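Local coordinates for hypothetical 40.4 kDa protein in PES4-HIS2 intergenic region (Saccharomyces cerevisiae, PDB 1OOT), which interacts with LAS17 and probably binds actin filaments and phosphatidylinositol, the piece here being its SH3 domain, at residues 31-34 against 40-43. Residues are numbered along the deposited sequence; the frame is centred on the assembly and turned at random.
Sequences LKKS and WWTG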
loop_
_atom_site.group_PDB
_atom_site.type_symbol
_atom_site.label_atom_id
_atom_site.label_comp_id
_atom_site.label_asym_id
_atom_site.label_seq_id
_atom_site.Cartn_x
_atom_site.Cartn_y
_atom_site.Cartn_z
ATOM N N LEU A 31 -3.318 5.516 4.946
ATOM C CA LEU A 31 -3.668 6.910 5.156
ATOM C C LEU A 31 -4.963 7.316 4.463
ATOM O O LEU A 31 -5.641 8.224 4.926
ATOM C CB LEU A 31 -2.545 7.758 4.646
ATOM C CG LEU A 31 -1.167 7.528 5.263
ATOM C CD1 LEU A 31 -0.071 8.265 4.557
ATOM C CD2 LEU A 31 -1.164 7.792 6.793
ATOM N N LYS A 32 -5.313 6.619 3.385
ATOM C CA LYS A 32 -6.592 6.846 2.711
ATOM C C LYS A 32 -6.983 5.576 2.032
ATOM O O LYS A 32 -6.165 4.952 1.319
ATOM C CB LYS A 32 -6.383 7.969 1.646
ATOM C CG LYS A 32 -7.577 8.247 0.720
ATOM C CD LYS A 32 -8.772 8.761 1.384
ATOM C CE LYS A 32 -9.990 9.066 0.359
ATOM N NZ LYS A 32 -10.586 7.827 -0.482
ATOM N N LYS A 33 -8.234 5.165 2.232
ATOM C CA LYS A 33 -8.754 4.033 1.509
ATOM C C LYS A 33 -10.058 4.408 0.832
ATOM O O LYS A 33 -10.699 5.384 1.221
ATOM C CB LYS A 33 -8.882 2.796 2.366
ATOM C CG LYS A 33 -9.702 2.946 3.565
ATOM C CD LYS A 33 -9.771 1.615 4.341
ATOM C CE LYS A 33 -10.488 0.500 3.585
ATOM N NZ LYS A 33 -11.959 0.800 3.207
ATOM N N SER A 34 -10.441 3.618 -0.150
ATOM C CA SER A 34 -11.726 3.758 -0.821
ATOM C C SER A 34 -12.565 2.571 -0.518
ATOM O O SER A 34 -12.163 1.719 0.269
ATOM C CB SER A 34 -11.463 3.766 -2.299
ATOM O OG SER A 34 -11.144 2.456 -2.739
ATOM N N TRP A 40 -6.475 2.394 -6.006
ATOM C CA TRP A 40 -5.195 2.690 -5.451
ATOM C C TRP A 40 -5.484 3.412 -4.150
ATOM O O TRP A 40 -6.340 4.282 -4.098
ATOM C CB TRP A 40 -4.408 3.501 -6.464
ATOM C CG TRP A 40 -3.909 2.648 -7.583
ATOM C CD1 TRP A 40 -4.659 1.935 -8.453
ATOM C CD2 TRP A 40 -2.559 2.417 -7.939
ATOM N NE1 TRP A 40 -3.855 1.262 -9.337
ATOM C CE2 TRP A 40 -2.551 1.522 -9.020
ATOM C CE3 TRP A 40 -1.343 2.830 -7.424
ATOM C CZ2 TRP A 40 -1.381 1.123 -9.660
ATOM C CZ3 TRP A 40 -0.192 2.408 -8.036
ATOM C CH2 TRP A 40 -0.219 1.531 -9.127
ATOM N N TRP A 41 -4.851 2.932 -3.077
ATOM C CA TRP A 41 -4.957 3.500 -1.760
ATOM C C TRP A 41 -3.669 4.248 -1.448
ATOM O O TRP A 41 -2.700 4.164 -2.195
ATOM C CB TRP A 41 -5.233 2.398 -0.717
ATOM C CG TRP A 41 -6.589 1.772 -0.834
ATOM C CD1 TRP A 41 -7.609 2.088 -1.685
ATOM C CD2 TRP A 41 -7.080 0.728 -0.007
ATOM N NE1 TRP A 41 -8.692 1.284 -1.439
ATOM C CE2 TRP A 41 -8.388 0.424 -0.423
ATOM C CE3 TRP A 41 -6.507 -0.023 1.033
ATOM C CZ2 TRP A 41 -9.148 -0.556 0.185
ATOM C CZ3 TRP A 41 -7.257 -1.045 1.598
ATOM C CH2 TRP A 41 -8.557 -1.296 1.175
ATOM N N THR A 42 -3.710 5.035 -0.377
ATOM C CA THR A 42 -2.586 5.853 0.045
ATOM C C THR A 42 -2.044 5.327 1.344
ATOM O O THR A 42 -2.804 5.016 2.252
ATOM C CB THR A 42 -2.960 7.299 0.242
ATOM O OG1 THR A 42 -3.675 7.784 -0.916
ATOM C CG2 THR A 42 -1.745 8.209 0.394
ATOM N N GLY A 43 -0.732 5.202 1.422
ATOM C CA GLY A 43 -0.109 4.641 2.616
ATOM C C GLY A 43 1.325 5.056 2.819
ATOM O O GLY A 43 1.836 5.880 2.079
#
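K32 and T42 form an antiparallel hydrogen-bonded pair, T42 N giving an almost straight bond (174°) to K32 O at 3.0 Å, while L31 N, at 2.8 Å, and K32 N both donate to T42 O from one face of its carbonyl plane. Two residues thus face one, a classic beta bulge, placed where the chain bends away from strand 27-30 at L31. Branched T42 suits the strand: its CB and OG1 lie beside CB of K32, whose long chain then leads off to give NZ to the carbonyl of K33. Across from G43, L31 extends CD1 over the main chain of the glycine, 3.9 Å from C of G43. In this SH3 domain the bulge begins the n-Src loop, which joins strand 27-30 to strand 40-45, and W41 lies along the loop's first arm. K33 covers one indole face: CB sits 3.7 Å from the centroid of the six-membered ring, a CH-pi contact, and the flexible chain, bent at chi3 (-65°), lays CE 3.6 Å from CH2 of W41 before NZ bonds to the carbonyl of S34. At the ring's edge, NE1 of W41 donates nearly in plane to S34 OG at 3.0 Å, a small hydroxyl also hydrogen-bonded to D39 and to the S36 backbone. A phenylalanine in place of W41 would probably leave S34 OG without its indole donor and K33 with less ring to lie on. The side chain of W41 also packs on F52 of strand 48-53 and on A54.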